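BPH (Thiobacillus denitrificans, PDB 5OVS) probably hydrolyses proteins as a bacterial proteasome homologue of the N-terminal nucleophile type, fourteen copies forming a double ring around an inner cavity. Local coordinates at residues 3-8 / 110-115; 9-14 / 185-190; 104-109 / 123-128. All coordinates share one frame; numbering follows the deposited sequence.

Contact 1. Residues 3-8 / 110-115; sequences VTIVRK and DVLIAN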
loop_
_atom_site.group_PDB
_atom_site.type_symbol
_atom_site.label_atom_id
_atom_site.label_comp_id
_atom_site.label_asym_id
_atom_site.label_seq_id
_atom_site.Cartn_x
_atom_site.Cartn_y
_atom_site.Cartn_z
ATOM N N VAL K 3 30.051 -19.395 12.868
ATOM C CA VAL K 3 31.180 -20.149 12.337
ATOM C C VAL K 3 32.417 -19.253 12.413
ATOM O O VAL K 3 32.324 -18.049 12.175
ATOM C CB VAL K 3 30.955 -20.608 10.883
ATOM C CG1 VAL K 3 29.908 -21.710 10.819
ATOM C CG2 VAL K 3 30.558 -19.446 9.981
ATOM N N THR K 4 33.556 -19.826 12.768
ATOM C CA THR K 4 34.779 -19.062 12.874
ATOM C C THR K 4 35.931 -19.752 12.144
ATOM O O THR K 4 35.943 -20.982 11.924
ATOM C CB THR K 4 35.181 -18.828 14.338
ATOM O OG1 THR K 4 35.367 -20.089 14.984
ATOM C CG2 THR K 4 34.095 -18.022 15.093
ATOM N N ILE K 5 36.905 -18.942 11.763
ATOM C CA ILE K 5 38.052 -19.453 11.073
ATOM C C ILE K 5 39.272 -18.636 11.486
ATOM O O ILE K 5 39.198 -17.419 11.615
ATOM C CB ILE K 5 37.812 -19.442 9.555
ATOM C CG1 ILE K 5 38.780 -20.408 8.874
ATOM C CG2 ILE K 5 37.880 -18.025 9.007
ATOM C CD1 ILE K 5 38.359 -20.789 7.484
ATOM N N VAL K 6 40.374 -19.332 11.740
ATOM C CA VAL K 6 41.554 -18.726 12.336
ATOM C C VAL K 6 42.833 -19.341 11.765
ATOM O O VAL K 6 42.932 -20.555 11.520
ATOM C CB VAL K 6 41.559 -18.879 13.861
ATOM C CG1 VAL K 6 42.790 -18.210 14.454
ATOM C CG2 VAL K 6 40.283 -18.300 14.466
ATOM N N ARG K 7 43.804 -18.460 11.588
ATOM C CA ARG K 7 45.093 -18.760 11.042
ATOM C C ARG K 7 46.108 -18.196 12.035
ATOM O O ARG K 7 46.168 -16.989 12.236
ATOM C CB ARG K 7 45.163 -18.025 9.708
ATOM C CG ARG K 7 46.366 -18.326 8.850
ATOM C CD ARG K 7 46.683 -17.153 7.938
ATOM N NE ARG K 7 48.063 -17.267 7.485
ATOM C CZ ARG K 7 48.448 -17.591 6.256
ATOM N NH1 ARG K 7 47.562 -17.813 5.293
ATOM N NH2 ARG K 7 49.745 -17.674 5.988
ATOM N N LYS K 8 46.885 -19.043 12.696
ATOM C CA LYS K 8 47.847 -18.532 13.670
ATOM C C LYS K 8 48.943 -19.530 13.947
ATOM O O LYS K 8 48.664 -20.704 14.156
ATOM C CB LYS K 8 47.151 -18.183 14.987
ATOM C CG LYS K 8 48.110 -17.772 16.087
ATOM C CD LYS K 8 47.403 -17.443 17.389
ATOM C CE LYS K 8 48.421 -17.150 18.482
ATOM N NZ LYS K 8 47.809 -16.659 19.748
ATOM N N ASP K 110 26.399 -17.891 4.025
ATOM C CA ASP K 110 27.755 -17.415 4.118
ATOM C C ASP K 110 28.576 -18.627 4.541
ATOM O O ASP K 110 28.111 -19.431 5.345
ATOM C CB ASP K 110 27.843 -16.307 5.156
ATOM C CG ASP K 110 26.961 -15.113 4.816
ATOM O OD1 ASP K 110 27.024 -14.615 3.676
ATOM O OD2 ASP K 110 26.215 -14.646 5.695
ATOM N N VAL K 111 29.769 -18.806 3.990
ATOM C CA VAL K 111 30.609 -19.922 4.441
ATOM C C VAL K 111 32.047 -19.532 4.705
ATOM O O VAL K 111 32.547 -18.553 4.158
ATOM C CB VAL K 111 30.590 -21.120 3.464
ATOM C CG1 VAL K 111 29.162 -21.491 3.126
ATOM C CG2 VAL K 111 31.415 -20.812 2.222
ATOM N N LEU K 112 32.684 -20.298 5.584
ATOM C CA LEU K 112 34.121 -20.220 5.777
ATOM C C LEU K 112 34.725 -21.545 5.266
ATOM O O LEU K 112 34.130 -22.607 5.426
ATOM C CB LEU K 112 34.439 -19.975 7.241
ATOM C CG LEU K 112 33.784 -18.706 7.817
ATOM C CD1 LEU K 112 33.994 -18.644 9.315
ATOM C CD2 LEU K 112 34.347 -17.462 7.156
ATOM N N ILE K 113 35.878 -21.455 4.612
ATOM C CA ILE K 113 36.562 -22.603 4.010
ATOM C C ILE K 113 37.996 -22.649 4.519
ATOM O O ILE K 113 38.788 -21.760 4.219
ATOM C CB ILE K 113 36.602 -22.480 2.490
ATOM C CG1 ILE K 113 35.182 -22.483 1.945
ATOM C CG2 ILE K 113 37.432 -23.626 1.873
ATOM C CD1 ILE K 113 35.088 -21.993 0.527
ATOM N N ALA K 114 38.310 -23.679 5.295
ATOM C CA ALA K 114 39.646 -23.882 5.823
ATOM C C ALA K 114 40.327 -25.007 5.051
ATOM O O ALA K 114 39.780 -26.085 4.907
ATOM C CB ALA K 114 39.573 -24.241 7.292
ATOM N N ASN K 115 41.522 -24.749 4.543
ATOM C CA ASN K 115 42.383 -25.835 4.058
ATOM C C ASN K 115 43.859 -25.474 4.206
ATOM O O ASN K 115 44.192 -24.308 4.430
ATOM C CB ASN K 115 42.019 -26.232 2.621
ATOM C CG ASN K 115 42.354 -25.158 1.603
ATOM O OD1 ASN K 115 43.519 -24.849 1.358
ATOM N ND2 ASN K 115 41.325 -24.619 0.971
#
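The methyl CD1 of Leu112 is the busiest atom of this interface. Leu112 CD1 presses on the backbone of strand 3-8, 3.4 Å from Val3 O, and meets the methyl Val3 CG2 at 3.6 Å. On the other flank Leu112 CD1 lies 3.9 Å from Ile5 CB, so it sits between two side chains that leave their strand on the same face. The second branch, Leu112 CD2, runs past Ile5 CG2, the two side chains passing antiparallel. Leu112 reaches this position with CG anti to its carbonyl carbon (chi1 -57°). Ile5 turns CG1 anti to its backbone N (chi1 -160°) and stays extended beyond it, which sends CD1 toward the second half of the partner strand. There Ile5 CD1 meets Ala114 CB at 3.7 Å and lies 3.4 Å from Ile113 O; the short alanine side chain lets the isoleucine tip come close to the main chain. Strands 3-8 and 111-115 belong to different sheets, their axes 7.4 Å apart at closest and turned 34° from parallel, as in the face-to-face sheets of the alpha-beta-beta-alpha sandwich of proteasome subunits. Strand 3-8 is held in its sheet by backbone hydrogen bonds of Val3 with Tyr137 and Ile5 with Tyr135; strand 111-115 lies between strands 44-48 and 118-122 in the other. Ile12 and Ile14 of strand 11-16 also cover Ala114, and Tyr137 packs on Leu112. Thr4 faces away, its hydroxyl hydrogen-bonded to Ala163 O of helix 159-173. No hydrogen bond joins the two segments; their cohesion is dispersion between buried aliphatic groups, so shape and exclusion of water, rather than polar pairing, probably set how the sheets lie on each other.

Contact 2. Residues 9-14 / 185-190; sequences DGRIAI and VMELSP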
loop_
_atom_site.group_PDB
_atom_site.type_symbol
_atom_site.label_atom_id
_atom_site.label_comp_id
_atom_site.label_asym_id
_atom_site.label_seq_id
_atom_site.Cartn_x
_atom_site.Cartn_y
_atom_site.Cartn_z
ATOM N N ASP K 9 50.183 -19.039 13.960
ATOM C CA ASP K 9 51.376 -19.844 14.259
ATOM C C ASP K 9 51.536 -21.117 13.409
ATOM O O ASP K 9 51.815 -22.190 13.947
ATOM C CB ASP K 9 51.413 -20.212 15.751
ATOM C CG ASP K 9 51.554 -19.006 16.655
ATOM O OD1 ASP K 9 52.165 -18.000 16.251
ATOM O OD2 ASP K 9 51.069 -19.080 17.795
ATOM N N GLY K 10 51.374 -20.987 12.093
ATOM C CA GLY K 10 51.549 -22.114 11.166
ATOM C C GLY K 10 50.435 -23.153 11.210
ATOM O O GLY K 10 50.568 -24.244 10.649
ATOM N N ARG K 11 49.327 -22.791 11.851
ATOM C CA ARG K 11 48.209 -23.689 12.114
ATOM C C ARG K 11 46.928 -23.010 11.638
ATOM O O ARG K 11 46.800 -21.799 11.759
ATOM C CB ARG K 11 48.101 -23.930 13.617
ATOM C CG ARG K 11 48.996 -25.017 14.176
ATOM C CD ARG K 11 48.213 -26.308 14.220
ATOM N NE ARG K 11 48.812 -27.351 15.039
ATOM C CZ ARG K 11 48.378 -27.723 16.248
ATOM N NH1 ARG K 11 47.329 -27.139 16.838
ATOM N NH2 ARG K 11 49.019 -28.694 16.891
ATOM N N ILE K 12 45.977 -23.794 11.133
ATOM C CA ILE K 12 44.702 -23.267 10.673
ATOM C C ILE K 12 43.601 -23.985 11.424
ATOM O O ILE K 12 43.633 -25.203 11.551
ATOM C CB ILE K 12 44.546 -23.432 9.148
ATOM C CG1 ILE K 12 45.350 -22.349 8.426
ATOM C CG2 ILE K 12 43.088 -23.372 8.727
ATOM C CD1 ILE K 12 45.537 -22.588 6.940
ATOM N N ALA K 13 42.637 -23.223 11.943
ATOM C CA ALA K 13 41.505 -23.809 12.649
ATOM C C ALA K 13 40.185 -23.257 12.165
ATOM O O ALA K 13 40.126 -22.191 11.560
ATOM C CB ALA K 13 41.631 -23.608 14.141
ATOM N N ILE K 14 39.130 -24.021 12.420
ATOM C CA ILE K 14 37.789 -23.669 11.991
ATOM C C ILE K 14 36.813 -24.230 13.017
ATOM O O ILE K 14 37.001 -25.350 13.513
ATOM C CB ILE K 14 37.504 -24.168 10.551
ATOM C CG1 ILE K 14 36.160 -23.639 10.050
ATOM C CG2 ILE K 14 37.569 -25.691 10.450
ATOM C CD1 ILE K 14 35.921 -23.869 8.577
ATOM N N VAL K 185 41.356 -28.618 13.291
ATOM C CA VAL K 185 42.623 -27.920 13.147
ATOM C C VAL K 185 43.506 -28.666 12.143
ATOM O O VAL K 185 43.440 -29.894 12.030
ATOM C CB VAL K 185 43.331 -27.750 14.516
ATOM C CG1 VAL K 185 43.833 -29.075 15.059
ATOM C CG2 VAL K 185 44.468 -26.736 14.427
ATOM N N MET K 186 44.309 -27.910 11.401
ATOM C CA MET K 186 45.233 -28.484 10.431
ATOM C C MET K 186 46.470 -27.616 10.296
ATOM O O MET K 186 46.493 -26.464 10.749
ATOM C CB MET K 186 44.546 -28.628 9.073
ATOM C CG MET K 186 44.348 -27.316 8.331
ATOM S SD MET K 186 42.939 -27.325 7.206
ATOM C CE MET K 186 41.627 -27.127 8.415
ATOM N N GLU K 187 47.489 -28.175 9.650
ATOM C CA GLU K 187 48.750 -27.480 9.457
ATOM C C GLU K 187 48.668 -26.563 8.228
ATOM O O GLU K 187 48.075 -26.922 7.208
ATOM C CB GLU K 187 49.904 -28.486 9.303
ATOM C CG GLU K 187 49.985 -29.557 10.391
ATOM C CD GLU K 187 50.033 -28.987 11.807
ATOM O OE1 GLU K 187 51.142 -28.888 12.384
ATOM O OE2 GLU K 187 48.965 -28.635 12.348
ATOM N N LEU K 188 49.242 -25.366 8.347
ATOM C CA LEU K 188 49.430 -24.478 7.215
ATOM C C LEU K 188 50.486 -25.121 6.334
ATOM O O LEU K 188 51.547 -25.511 6.818
ATOM C CB LEU K 188 49.921 -23.126 7.707
ATOM C CG LEU K 188 50.199 -22.036 6.677
ATOM C CD1 LEU K 188 48.898 -21.530 6.084
ATOM C CD2 LEU K 188 50.975 -20.889 7.313
ATOM N N SER K 189 50.209 -25.255 5.046
ATOM C CA SER K 189 51.129 -25.976 4.181
ATOM C C SER K 189 52.377 -25.124 3.966
ATOM O O SER K 189 52.320 -23.897 4.054
ATOM C CB SER K 189 50.462 -26.366 2.858
ATOM O OG SER K 189 50.176 -25.230 2.078
ATOM N N PRO K 190 53.516 -25.775 3.701
ATOM C CA PRO K 190 54.773 -25.041 3.596
ATOM C C PRO K 190 54.968 -24.247 2.310
ATOM O O PRO K 190 56.012 -23.631 2.140
ATOM C CB PRO K 190 55.826 -26.146 3.690
ATOM C CG PRO K 190 55.148 -27.373 3.188
ATOM C CD PRO K 190 53.705 -27.233 3.578
#
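Met186 O is gripped by one strong hydrogen bond and one weaker contact, both from strand 11-16. Ile12 N reaches Met186 O at 2.7 Å, with an N-H...O angle of 173° and an approach almost head-on to the carbonyl; the Arg11 CA-H adds a longer contact, CA to Met186 O 3.5 Å. The return bond runs from Met186 N to Ile12 O at 2.8 Å, again almost head-on, and Ile12 O also takes a contact from the CA-H of Val185, CA to O 3.3 Å. Ile12 and Met186 are a hydrogen-bonded antiparallel pair, flanked by the non-hydrogen-bonded pairs Arg11-Glu187 and Ala13-Val185. Through them strand 182-187 joins the sheet of the proteasome-type sandwich beside strand 11-16, as one of its two outermost strands within the chain. Leu188 N bonds Gly10 O at 2.9 Å, but from 44° above the carbonyl plane, where the strands end and Gly10 turns with positive phi. On the sheet face shared with Ala13 and Val185, Arg11 and Glu187 lie side by side pointing the same way. Arg11 NE makes a salt bridge to Glu187 OE2 at 3.0 Å, the guanidinium and carboxylate planes 58° apart; bends at chi2 in both chains bring the charges together, while Arg11 CD and NH1 skirt Val185 CG2. An alanine at Arg11 would remove this salt bridge, the cover over Val185 CG2 and a weak, long ion pair to Asp158, and would probably leave the Glu187 carboxylate less well fixed. The opposite face is apolar: Met186, its CG flanked by both backbone N and carbonyl carbon, crosses Ile12 obliquely, CG to Ile12 CB 4.0 Å. Ile12 CD1 meets Leu188 CD1 at 3.6 Å, the side chains roughly perpendicular.

Contact 3. Residues 104-109 / 123-128; sequences LESSRM and AAHRTV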
loop_
_atom_site.group_PDB
_atom_site.type_symbol
_atom_site.label_atom_id
_atom_site.label_comp_id
_atom_site.label_asym_id
_atom_site.label_seq_id
_atom_site.Cartn_x
_atom_site.Cartn_y
_atom_site.Cartn_z
ATOM N N LEU K 104 23.455 -8.490 -6.815
ATOM C CA LEU K 104 23.509 -9.849 -7.333
ATOM C C LEU K 104 22.522 -10.751 -6.601
ATOM O O LEU K 104 21.961 -10.375 -5.560
ATOM C CB LEU K 104 24.919 -10.407 -7.165
ATOM C CG LEU K 104 26.048 -9.627 -7.836
ATOM C CD1 LEU K 104 27.383 -9.922 -7.167
ATOM C CD2 LEU K 104 26.118 -9.938 -9.321
ATOM N N GLU K 105 22.307 -11.945 -7.153
ATOM C CA GLU K 105 21.466 -12.940 -6.501
ATOM C C GLU K 105 22.199 -13.460 -5.272
ATOM O O GLU K 105 23.406 -13.700 -5.311
ATOM C CB GLU K 105 21.113 -14.093 -7.452
ATOM C CG GLU K 105 20.046 -13.753 -8.489
ATOM C CD GLU K 105 19.744 -14.908 -9.447
ATOM O OE1 GLU K 105 20.039 -16.068 -9.105
ATOM O OE2 GLU K 105 19.203 -14.663 -10.552
ATOM N N SER K 106 21.471 -13.589 -4.171
ATOM C CA SER K 106 21.996 -14.201 -2.962
ATOM C C SER K 106 21.999 -15.725 -3.122
ATOM O O SER K 106 21.082 -16.297 -3.708
ATOM C CB SER K 106 21.128 -13.801 -1.762
ATOM O OG SER K 106 21.722 -14.190 -0.535
ATOM N N SER K 107 23.033 -16.377 -2.606
ATOM C CA SER K 107 22.986 -17.818 -2.404
ATOM C C SER K 107 22.406 -18.158 -1.018
ATOM O O SER K 107 22.248 -19.329 -0.681
ATOM C CB SER K 107 24.371 -18.436 -2.609
ATOM O OG SER K 107 24.866 -18.138 -3.910
ATOM N N ARG K 108 22.093 -17.128 -0.231
ATOM C CA ARG K 108 21.447 -17.253 1.078
ATOM C C ARG K 108 22.286 -17.915 2.169
ATOM O O ARG K 108 21.774 -18.180 3.261
ATOM C CB ARG K 108 20.107 -17.988 0.971
ATOM C CG ARG K 108 19.167 -17.424 -0.075
ATOM C CD ARG K 108 18.749 -16.003 0.233
ATOM N NE ARG K 108 17.532 -15.694 -0.511
ATOM C CZ ARG K 108 16.300 -15.624 0.005
ATOM N NH1 ARG K 108 16.082 -15.800 1.310
ATOM N NH2 ARG K 108 15.270 -15.347 -0.792
ATOM N N MET K 109 23.562 -18.166 1.905
ATOM C CA MET K 109 24.432 -18.701 2.923
ATOM C C MET K 109 25.766 -17.989 2.872
ATOM O O MET K 109 26.196 -17.508 1.831
ATOM C CB MET K 109 24.611 -20.203 2.737
ATOM C CG MET K 109 24.892 -20.593 1.312
ATOM S SD MET K 109 25.549 -22.250 1.156
ATOM C CE MET K 109 25.811 -22.288 -0.610
ATOM N N ALA K 123 30.714 -14.974 1.091
ATOM C CA ALA K 123 29.468 -14.429 1.586
ATOM C C ALA K 123 28.365 -14.784 0.590
ATOM O O ALA K 123 28.646 -15.279 -0.507
ATOM C CB ALA K 123 29.580 -12.927 1.784
ATOM N N ALA K 124 27.123 -14.524 0.983
ATOM C CA ALA K 124 25.930 -14.937 0.231
ATOM C C ALA K 124 25.884 -14.442 -1.217
ATOM O O ALA K 124 25.326 -15.116 -2.087
ATOM C CB ALA K 124 24.673 -14.490 0.977
ATOM N N HIS K 125 26.474 -13.277 -1.476
ATOM C CA HIS K 125 26.518 -12.723 -2.825
ATOM C C HIS K 125 27.795 -13.129 -3.593
ATOM O O HIS K 125 28.223 -12.428 -4.516
ATOM C CB HIS K 125 26.349 -11.212 -2.751
ATOM C CG HIS K 125 25.032 -10.794 -2.169
ATOM N ND1 HIS K 125 24.872 -10.469 -0.839
ATOM C CD2 HIS K 125 23.802 -10.682 -2.733
ATOM C CE1 HIS K 125 23.606 -10.158 -0.611
ATOM N NE2 HIS K 125 22.936 -10.285 -1.742
ATOM N N ARG K 126 28.366 -14.275 -3.212
ATOM C CA ARG K 126 29.574 -14.855 -3.820
ATOM C C ARG K 126 30.834 -13.979 -3.715
ATOM O O ARG K 126 31.755 -14.075 -4.533
ATOM C CB ARG K 126 29.288 -15.352 -5.240
ATOM C CG ARG K 126 28.440 -16.624 -5.191
ATOM C CD ARG K 126 27.718 -16.950 -6.489
ATOM N NE ARG K 126 27.011 -15.808 -7.059
ATOM C CZ ARG K 126 25.902 -15.268 -6.555
ATOM N NH1 ARG K 126 25.342 -15.737 -5.443
ATOM N NH2 ARG K 126 25.348 -14.230 -7.166
ATOM N N THR K 127 30.866 -13.169 -2.665
ATOM C CA THR K 127 32.021 -12.380 -2.314
ATOM C C THR K 127 33.053 -13.278 -1.684
ATOM O O THR K 127 32.928 -13.611 -0.513
ATOM C CB THR K 127 31.647 -11.328 -1.246
ATOM O OG1 THR K 127 30.459 -10.645 -1.650
ATOM C CG2 THR K 127 32.786 -10.343 -1.026
ATOM N N VAL K 128 34.061 -13.668 -2.451
ATOM C CA VAL K 128 35.110 -14.553 -1.957
ATOM C C VAL K 128 36.259 -13.749 -1.386
ATOM O O VAL K 128 36.754 -12.831 -2.028
ATOM C CB VAL K 128 35.697 -15.450 -3.068
ATOM C CG1 VAL K 128 36.714 -16.412 -2.478
ATOM C CG2 VAL K 128 34.599 -16.186 -3.806
#
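Leu104 O lies at the edge of the His125 ring, in its plane, 3.4 Å from CD2; His125 NE2 is hydrogen-bonded to Asp102. Glu105 O is the best-gripped atom: Arg126 holds it end-on with two nitrogens, NH2 at 2.7 Å on an in-plane lone pair and NH1 at 2.8 Å from above the carbonyl plane. The Glu105 carboxylate instead pairs with His85 and Lys89. Ser106 OG, anti to its backbone N, accepts from Arg108 N at 3.0 Å, an ST turn, and touches Ala124 CB. Ser107 N gives a nearly straight bond to Ala124 O (2.7 Å, 173°), while Ser107 OG, also hydrogen-bonded to His85, takes Arg126 NH1 at 2.9 Å. The three bonds from Arg126, to Glu105 O and Ser107 OG, run near the guanidinium plane and fix the rotation of that group. Met109 O meets Ala124 CA at 3.0 Å. Thr53 of a second subunit hydrogen-bonds to His125 O and Thr127 OG1, placing the paired loops at a subunit interface. Residues 123-127 form the type I turn with G1 bulge of a beta hairpin: Arg126 N bonds Ala123 O, Arg126 has positive phi, and Ala123 N bonds Thr127 O.

From the N terminus, strand 3-8 enters contact 1 and closes a long loop when residues 110-115 come to lie across it. Contact 2 opens next, at 9-14, and closes only at 185-190, so contacts 1 and 2 cross; Val6 O and Ala13 N, 2.7 Å apart, link them inside one sheet. Contact 3, the short loop from 104-109 to 123-128, is nested within contact 2 but crosses contact 1, with Asp110 OD1 2.7 Å from Ala124 N. Contact 1 joins the two sheets, contact 2 adds the C-terminal strand to one, and contact 3 fastens loops beside the other; contacts 2 and 3 have centres about 26 Å apart, on opposite sides of the chain's centre.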